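Local coordinates for protein arylamine n-acetyltransferase (Mycobacterium smegmatis, PDB 1W5R) that catalyses transfer of an acetyl group to arylamine substrates in its natural form, probably through an active-site cysteine that is replaced in the variant described here, at residues A[34-39]-A[137-142]; A[61-66]-A[73-78]. The protein carries 1 engineered substitution. One frame throughout, in Å; residues are numbered along the deposited sequence.

Contact 1 of 2, residues A[34-39]-A[137-142]; sequences AHNRSI and TLTSPI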
ATOM      1  N   ALA A  34      -9.033  21.437   7.632  1.00 11.50           N
ATOM      2  CA  ALA A  34      -9.199  20.789   8.924  1.00 11.88           C
ATOM      3  C   ALA A  34     -10.345  19.776   8.891  1.00 11.49           C
ATOM      4  O   ALA A  34     -10.228  18.663   9.418  1.00 12.21           O
ATOM      5  CB  ALA A  34      -9.454  21.845  10.002  1.00 11.92           C
ATOM      6  N   HIS A  35     -11.442  20.166   8.250  1.00 10.53           N
ATOM      7  CA  HIS A  35     -12.578  19.262   8.065  1.00 10.47           C
ATOM      8  C   HIS A  35     -12.151  18.011   7.270  1.00 10.46           C
ATOM      9  O   HIS A  35     -12.443  16.873   7.676  1.00 10.07           O
ATOM     10  CB  HIS A  35     -13.719  20.020   7.388  1.00 10.85           C
ATOM     11  CG  HIS A  35     -15.014  19.268   7.320  1.00 10.50           C
ATOM     12  ND1 HIS A  35     -16.168  19.736   7.919  1.00 10.74           N
ATOM     13  CD2 HIS A  35     -15.352  18.106   6.704  1.00 10.21           C
ATOM     14  CE1 HIS A  35     -17.158  18.894   7.675  1.00 11.14           C
ATOM     15  NE2 HIS A  35     -16.690  17.897   6.943  1.00 10.70           N
ATOM     16  N   ASN A  36     -11.411  18.229   6.183  1.00 10.43           N
ATOM     17  CA  ASN A  36     -10.933  17.138   5.330  1.00 10.67           C
ATOM     18  C   ASN A  36     -10.220  16.056   6.132  1.00 10.36           C
ATOM     19  O   ASN A  36     -10.423  14.863   5.891  1.00  9.83           O
ATOM     20  CB  ASN A  36      -9.912  17.664   4.308  1.00 10.55           C
ATOM     21  CG  ASN A  36     -10.540  18.357   3.096  1.00 11.16           C
ATOM     22  OD1 ASN A  36     -11.717  18.160   2.726  1.00 12.68           O
ATOM     23  ND2 ASN A  36      -9.727  19.147   2.438  1.00  9.47           N
ATOM     24  N   ARG A  37      -9.345  16.470   7.048  1.00 11.13           N
ATOM     25  CA  ARG A  37      -8.522  15.500   7.760  1.00 11.39           C
ATOM     26  C   ARG A  37      -9.159  14.933   9.012  1.00 11.32           C
ATOM     27  O   ARG A  37      -8.655  13.960   9.562  1.00 11.78           O
ATOM     28  CB  ARG A  37      -7.128  16.066   8.115  1.00 11.97           C
ATOM     29  CG  ARG A  37      -7.119  17.136   9.214  1.00 11.92           C
ATOM     30  CD  ARG A  37      -5.708  17.600   9.541  1.00 12.81           C
ATOM     31  NE  ARG A  37      -5.105  18.368   8.448  1.00 13.86           N
ATOM     32  CZ  ARG A  37      -5.151  19.697   8.334  1.00 14.85           C
ATOM     33  NH1 ARG A  37      -4.544  20.284   7.305  1.00 15.52           N
ATOM     34  NH2 ARG A  37      -5.806  20.447   9.235  1.00 14.43           N
ATOM     35  N   SER A  38     -10.244  15.561   9.472  1.00 11.26           N
ATOM     36  CA  SER A  38     -10.823  15.238  10.785  1.00 12.07           C
ATOM     37  C   SER A  38     -12.127  14.446  10.791  1.00 12.09           C
ATOM     38  O   SER A  38     -12.356  13.657  11.721  1.00 12.99           O
ATOM     39  CB  SER A  38     -11.062  16.523  11.584  1.00 12.30           C
ATOM     40  OG  SER A  38      -9.868  17.265  11.776  1.00 13.22           O
ATOM     41  N   ILE A  39     -12.986  14.700   9.805  1.00 11.25           N
ATOM     42  CA  ILE A  39     -14.300  14.050   9.762  1.00 10.94           C
ATOM     43  C   ILE A  39     -14.332  13.202   8.485  1.00 10.31           C
ATOM     44  O   ILE A  39     -14.309  13.744   7.381  1.00 10.11           O
ATOM     45  CB  ILE A  39     -15.484  15.067   9.795  1.00 10.99           C
ATOM     46  CG1 ILE A  39     -15.337  16.057  10.966  1.00 10.70           C
ATOM     47  CG2 ILE A  39     -16.826  14.331   9.887  1.00 11.35           C
ATOM     48  CD1 ILE A  39     -16.468  17.113  11.031  1.00 12.52           C
ATOM     49  N   THR A 137     -12.760  14.392  -2.876  1.00  7.81           N
ATOM     50  CA  THR A 137     -13.397  15.685  -2.584  1.00  8.10           C
ATOM     51  C   THR A 137     -12.404  16.840  -2.691  1.00  8.63           C
ATOM     52  O   THR A 137     -11.189  16.665  -2.452  1.00  9.44           O
ATOM     53  CB  THR A 137     -14.042  15.693  -1.188  1.00  8.22           C
ATOM     54  OG1 THR A 137     -15.109  16.658  -1.164  1.00  9.28           O
ATOM     55  CG2 THR A 137     -13.021  15.974  -0.079  1.00  9.45           C
ATOM     56  N   LEU A 138     -12.917  18.017  -3.041  1.00  9.24           N
ATOM     57  CA  LEU A 138     -12.098  19.236  -3.032  1.00  9.11           C
ATOM     58  C   LEU A 138     -11.467  19.487  -1.673  1.00  9.59           C
ATOM     59  O   LEU A 138     -12.130  19.371  -0.645  1.00  9.96           O
ATOM     60  CB  LEU A 138     -12.934  20.455  -3.393  1.00  9.57           C
ATOM     61  CG  LEU A 138     -13.086  20.809  -4.872  1.00 10.93           C
ATOM     62  CD1 LEU A 138     -14.150  21.872  -5.067  1.00 12.90           C
ATOM     63  CD2 LEU A 138     -11.767  21.304  -5.457  1.00 11.14           C
ATOM     64  N   THR A 139     -10.175  19.832  -1.689  1.00  9.59           N
ATOM     65  CA  THR A 139      -9.430  20.074  -0.460  1.00 10.02           C
ATOM     66  C   THR A 139      -9.089  21.548  -0.265  1.00 10.63           C
ATOM     67  O   THR A 139      -8.389  21.916   0.694  1.00 11.13           O
ATOM     68  CB  THR A 139      -8.151  19.226  -0.425  1.00  9.81           C
ATOM     69  OG1 THR A 139      -7.297  19.597  -1.517  1.00 10.56           O
ATOM     70  CG2 THR A 139      -8.513  17.716  -0.487  1.00  9.92           C
ATOM     71  N   SER A 140      -9.619  22.376  -1.161  1.00 11.37           N
ATOM     72  CA  SER A 140      -9.590  23.836  -1.033  1.00 12.13           C
ATOM     73  C   SER A 140     -10.927  24.342  -1.519  1.00 12.80           C
ATOM     74  O   SER A 140     -11.566  23.695  -2.341  1.00 12.98           O
ATOM     75  CB  SER A 140      -8.528  24.455  -1.965  1.00 12.73           C
ATOM     76  OG  SER A 140      -7.246  23.922  -1.741  1.00 13.45           O
ATOM     77  N   PRO A 141     -11.333  25.545  -1.072  1.00 13.13           N
ATOM     78  CA  PRO A 141     -12.386  26.229  -1.799  1.00 13.76           C
ATOM     79  C   PRO A 141     -11.808  26.672  -3.142  1.00 13.63           C
ATOM     80  O   PRO A 141     -10.610  26.986  -3.217  1.00 14.79           O
ATOM     81  CB  PRO A 141     -12.676  27.458  -0.927  1.00 13.72           C
ATOM     82  CG  PRO A 141     -11.435  27.705  -0.177  1.00 14.61           C
ATOM     83  CD  PRO A 141     -10.800  26.353   0.046  1.00 13.35           C
ATOM     84  N   ILE A 142     -12.620  26.679  -4.193  1.00 13.10           N
ATOM     85  CA  ILE A 142     -12.167  27.220  -5.480  1.00 13.51           C
ATOM     86  C   ILE A 142     -13.152  28.271  -5.938  1.00 14.18           C
ATOM     87  O   ILE A 142     -14.286  28.309  -5.460  1.00 14.61           O
ATOM     88  CB  ILE A 142     -11.951  26.128  -6.578  1.00 13.63           C
ATOM     89  CG1 ILE A 142     -13.282  25.478  -6.995  1.00 13.26           C
ATOM     90  CG2 ILE A 142     -10.922  25.088  -6.119  1.00 14.08           C
ATOM     91  CD1 ILE A 142     -13.170  24.528  -8.179  1.00 12.98           C
TER
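Asn36, in the last turn of helix 25-38, meets Thr139, Thr137 and Leu138 of the loop 137-142, and from the helix side the whole contact rests on this one side chain. The backbones come nearest where the CA atoms of Asn36 and Thr139 lie 6.7 Å apart, and the buried surface is small, 119 Å² in all. The contact is close packing of the amide. The Asn36 side chain is directed toward the loop from its first bond, with CG beside the backbone N (chi1 -80°), and crosses that of Thr139 at about a right angle. Its CG lies 4.1 Å from Thr139 CA and 4.2 Å from Thr139 CG2, so backbone and methyl group together form the wall that the amide meets. The methyl CG2 of Thr137 meets the amide as well, as does the carbonyl of Leu138, whose side chain leans the other way onto Leu128 and Tyr157.

In the arylamine N-acetyltransferase fold this is a join between the N-terminal helical bundle and the beta-sheet domain that follows it, the loop leading from strand 127-129 to strand 142-143. Further along the loop, Pro141 packs on Leu28, His29 and Val32, earlier turns of the same helix.

Polar interactions are made within each segment or to other parts of the chain. Thr137 OG1 bonds to Asp130 O and Phe133 N, leaving its methyl to face the helix, while Thr139 O is taken by Arg153 NE. At the helix end, His35 O accepts both Ser38 N and Ile39 N, each at 3.1 Å. Ser38 OG donates to Ala34 O one turn back at 2.8 Å, tilted 30° out of the carbonyl plane. Ile39 leaves the helical conformation, and its CD1 sits 3.8 Å above one face of the His35 ring, near its periphery rather than over its centre.

Contact 2 of 2, residues A[61-66]-A[73-78]; sequences FAKLVD and QYEHNG. Engineered in segment 73-78: Gln73 (natural residue Cys).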
ATOM      1  N   PHE A  61     -24.987  18.025  13.597  1.00 13.24           N
ATOM      2  CA  PHE A  61     -24.031  18.252  14.686  1.00 13.85           C
ATOM      3  C   PHE A  61     -24.015  17.058  15.640  1.00 13.77           C
ATOM      4  O   PHE A  61     -22.952  16.584  16.039  1.00 13.73           O
ATOM      5  CB  PHE A  61     -24.363  19.542  15.451  1.00 14.72           C
ATOM      6  CG  PHE A  61     -23.793  20.802  14.837  1.00 15.63           C
ATOM      7  CD1 PHE A  61     -24.466  21.466  13.810  1.00 16.58           C
ATOM      8  CD2 PHE A  61     -22.595  21.354  15.322  1.00 16.36           C
ATOM      9  CE1 PHE A  61     -23.950  22.659  13.248  1.00 16.45           C
ATOM     10  CE2 PHE A  61     -22.074  22.548  14.772  1.00 15.88           C
ATOM     11  CZ  PHE A  61     -22.748  23.195  13.735  1.00 16.17           C
ATOM     12  N   ALA A  62     -25.195  16.540  15.974  1.00 14.15           N
ATOM     13  CA  ALA A  62     -25.269  15.416  16.897  1.00 14.74           C
ATOM     14  C   ALA A  62     -24.468  14.213  16.391  1.00 15.03           C
ATOM     15  O   ALA A  62     -23.698  13.613  17.142  1.00 16.04           O
ATOM     16  CB  ALA A  62     -26.716  15.041  17.181  1.00 15.40           C
ATOM     17  N   LYS A  63     -24.620  13.884  15.113  1.00 14.35           N
ATOM     18  CA  LYS A  63     -23.931  12.723  14.564  1.00 12.99           C
ATOM     19  C   LYS A  63     -22.447  12.961  14.256  1.00 13.03           C
ATOM     20  O   LYS A  63     -21.590  12.213  14.715  1.00 13.14           O
ATOM     21  CB  LYS A  63     -24.648  12.213  13.313  1.00 12.79           C
ATOM     22  CG  LYS A  63     -24.001  10.977  12.712  1.00 11.80           C
ATOM     23  CD  LYS A  63     -24.709  10.520  11.453  1.00 10.90           C
ATOM     24  CE  LYS A  63     -23.981   9.362  10.807  1.00 11.59           C
ATOM     25  NZ  LYS A  63     -24.654   8.915   9.561  1.00 11.51           N
ATOM     26  N   LEU A  64     -22.150  13.988  13.465  1.00 13.23           N
ATOM     27  CA  LEU A  64     -20.782  14.152  12.959  1.00 13.07           C
ATOM     28  C   LEU A  64     -19.835  14.811  13.952  1.00 14.14           C
ATOM     29  O   LEU A  64     -18.615  14.692  13.821  1.00 14.46           O
ATOM     30  CB  LEU A  64     -20.766  14.940  11.650  1.00 13.43           C
ATOM     31  CG  LEU A  64     -20.962  14.115  10.379  1.00 11.88           C
ATOM     32  CD1 LEU A  64     -22.345  13.504  10.343  1.00 12.95           C
ATOM     33  CD2 LEU A  64     -20.709  14.990   9.144  1.00 12.17           C
ATOM     34  N   VAL A  65     -20.401  15.518  14.926  1.00 15.01           N
ATOM     35  CA  VAL A  65     -19.590  16.170  15.945  1.00 16.34           C
ATOM     36  C   VAL A  65     -19.680  15.389  17.260  1.00 17.97           C
ATOM     37  O   VAL A  65     -18.690  14.797  17.692  1.00 19.06           O
ATOM     38  CB  VAL A  65     -19.957  17.664  16.112  1.00 15.94           C
ATOM     39  CG1 VAL A  65     -19.168  18.295  17.274  1.00 16.56           C
ATOM     40  CG2 VAL A  65     -19.739  18.428  14.782  1.00 15.32           C
ATOM     41  N   ASP A  66     -20.870  15.337  17.856  1.00 18.76           N
ATOM     42  CA  ASP A  66     -21.010  14.793  19.216  1.00 20.24           C
ATOM     43  C   ASP A  66     -20.766  13.294  19.307  1.00 20.42           C
ATOM     44  O   ASP A  66     -20.241  12.809  20.315  1.00 21.02           O
ATOM     45  CB  ASP A  66     -22.388  15.115  19.803  1.00 20.49           C
ATOM     46  CG  ASP A  66     -22.644  16.613  19.927  1.00 22.61           C
ATOM     47  OD1 ASP A  66     -21.682  17.417  19.888  1.00 25.49           O
ATOM     48  OD2 ASP A  66     -23.825  16.986  20.055  1.00 24.41           O
ATOM     49  N   GLN A  73     -22.241  12.800   1.603  1.00  7.31           N
ATOM     50  CA  GLN A  73     -22.210  14.140   1.018  1.00  7.42           C
ATOM     51  C   GLN A  73     -23.171  15.136   1.673  1.00  7.69           C
ATOM     52  O   GLN A  73     -22.798  16.287   1.960  1.00  8.23           O
ATOM     53  CB  GLN A  73     -22.450  14.078  -0.503  1.00  7.58           C
ATOM     54  CG  GLN A  73     -23.657  13.305  -0.990  1.00  7.69           C
ATOM     55  CD  GLN A  73     -23.389  11.809  -1.214  1.00  9.28           C
ATOM     56  OE1 GLN A  73     -22.485  11.231  -0.616  1.00  9.48           O
ATOM     57  NE2 GLN A  73     -24.182  11.191  -2.084  1.00 10.26           N
ATOM     58  N   TYR A  74     -24.411  14.708   1.900  1.00  7.98           N
ATOM     59  CA  TYR A  74     -25.415  15.619   2.480  1.00  7.64           C
ATOM     60  C   TYR A  74     -25.120  16.004   3.925  1.00  9.02           C
ATOM     61  O   TYR A  74     -25.466  17.110   4.397  1.00  9.59           O
ATOM     62  CB  TYR A  74     -26.795  15.002   2.413  1.00  8.26           C
ATOM     63  CG  TYR A  74     -27.320  14.761   1.028  1.00  7.55           C
ATOM     64  CD1 TYR A  74     -27.256  13.494   0.444  1.00  8.08           C
ATOM     65  CD2 TYR A  74     -27.883  15.803   0.283  1.00  7.61           C
ATOM     66  CE1 TYR A  74     -27.748  13.264  -0.848  1.00  7.84           C
ATOM     67  CE2 TYR A  74     -28.383  15.589  -1.005  1.00  7.99           C
ATOM     68  CZ  TYR A  74     -28.305  14.321  -1.569  1.00  7.52           C
ATOM     69  OH  TYR A  74     -28.813  14.068  -2.822  1.00  9.30           O
ATOM     70  N   GLU A  75     -24.488  15.078   4.631  1.00  7.83           N
ATOM     71  CA  GLU A  75     -24.158  15.300   6.033  1.00  8.61           C
ATOM     72  C   GLU A  75     -22.967  16.235   6.151  1.00  9.04           C
ATOM     73  O   GLU A  75     -22.973  17.175   6.952  1.00  9.86           O
ATOM     74  CB  GLU A  75     -23.903  13.962   6.738  1.00  8.30           C
ATOM     75  CG  GLU A  75     -25.161  13.115   6.822  1.00  8.95           C
ATOM     76  CD  GLU A  75     -24.886  11.682   7.204  1.00  7.49           C
ATOM     77  OE1 GLU A  75     -25.376  11.255   8.278  1.00  9.95           O
ATOM     78  OE2 GLU A  75     -24.210  10.972   6.418  1.00  8.83           O
ATOM     79  N   HIS A  76     -21.939  15.982   5.342  1.00  9.01           N
ATOM     80  CA  HIS A  76     -20.737  16.821   5.345  1.00  9.13           C
ATOM     81  C   HIS A  76     -20.997  18.252   4.965  1.00  9.32           C
ATOM     82  O   HIS A  76     -20.682  19.177   5.719  1.00  9.88           O
ATOM     83  CB  HIS A  76     -19.706  16.240   4.391  1.00  9.00           C
ATOM     84  CG  HIS A  76     -18.839  15.208   5.030  1.00  9.06           C
ATOM     85  ND1 HIS A  76     -17.807  15.537   5.885  1.00  9.06           N
ATOM     86  CD2 HIS A  76     -18.880  13.854   4.984  1.00  9.50           C
ATOM     87  CE1 HIS A  76     -17.232  14.429   6.318  1.00  9.81           C
ATOM     88  NE2 HIS A  76     -17.870  13.393   5.792  1.00  9.19           N
ATOM     89  N   ASN A  77     -21.562  18.440   3.790  1.00  9.23           N
ATOM     90  CA  ASN A  77     -21.790  19.794   3.305  1.00  9.69           C
ATOM     91  C   ASN A  77     -22.936  20.463   4.020  1.00  9.80           C
ATOM     92  O   ASN A  77     -22.943  21.690   4.157  1.00 10.35           O
ATOM     93  CB  ASN A  77     -21.923  19.802   1.787  1.00  9.11           C
ATOM     94  CG  ASN A  77     -20.574  19.564   1.111  1.00  8.05           C
ATOM     95  OD1 ASN A  77     -19.548  20.029   1.608  1.00 10.43           O
ATOM     96  ND2 ASN A  77     -20.571  18.820   0.012  1.00  8.59           N
ATOM     97  N   GLY A  78     -23.879  19.673   4.508  1.00  9.96           N
ATOM     98  CA  GLY A  78     -24.933  20.249   5.335  1.00 10.47           C
ATOM     99  C   GLY A  78     -24.314  20.850   6.579  1.00 10.36           C
ATOM    100  O   GLY A  78     -24.529  22.032   6.883  1.00 10.74           O
TER
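Helices 61-66 and 73-78 cross close to perpendicular, at a signed angle of -80°, with their axes 10.5 Å apart at closest approach; Leu64 and Glu75 are the nearest pair, 7.8 Å between CA atoms. The first helix widens into a pi-type turn as it ends, Phe61 O accepting both Val65 N and Asp66 N.

Leu64 and Lys63 reach across this gap, and Glu75 meets both. Leu64 approaches at about a right angle to the Glu75 side chain: its CD1 lies 4.0 Å from Glu75 CB, and CD2 rests 3.8 Å from Glu75 O. The same CD2 lies over one face of the His76 ring. That ring springs from a bond directed away from helix 61-66, and its ND1 and NE2 are held by His35 NE2 and Pro40 O.

Helix 73-87 begins with Gln73, an engineered residue in place of the natural cysteine. In this family, whose fold is related to that of papain-like cysteine proteases, the nucleophile of the catalytic triad stands at the start of such a helix; Gln73 therefore probably marks the altered active site, and the Leu64–Glu75 crossing is two residues further along the same helix.

A buried salt bridge completes the contact. Lys63 is fully extended, CG anti to its backbone N (chi1 -178°), which carries NZ to 2.8 Å from Glu75 OE1, where it meets the syn lone pair. The lysine comes in alongside this oxygen as well as by its tip, CD being 3.3 Å from Glu75 OE1. The other oxygen, OE2, accepts Tyr72 N just ahead of the helix, so the carboxylate is gripped at both oxygens and its rotation is limited. Lys63 NZ in turn has a second anionic partner, Asp45 OD2, an arrangement likely to stabilise the buried ammonium.

From the N terminus the chain first passes through 34-39, at the end of helix 25-38, and then through helix 57-66. Six residues without helix or strand separate 61-66 from 73-78, so contact 2 closes a short, local turn between consecutive helices. Much later, at 137-142, contact 1 closes a loop of 97 residues that encloses contact 2 entirely; the two nest and do not cross. Their centres are about 14 Å apart, yet they touch: His35 NE2 and His76 ND1 form a probable hydrogen bond of 2.8 Å, and Ile39 CG2 packs 4.0 Å from Leu64 CD2. Contact 2 joins two consecutive helices of the bundle, and contact 1 ties it to the beta-sheet domain.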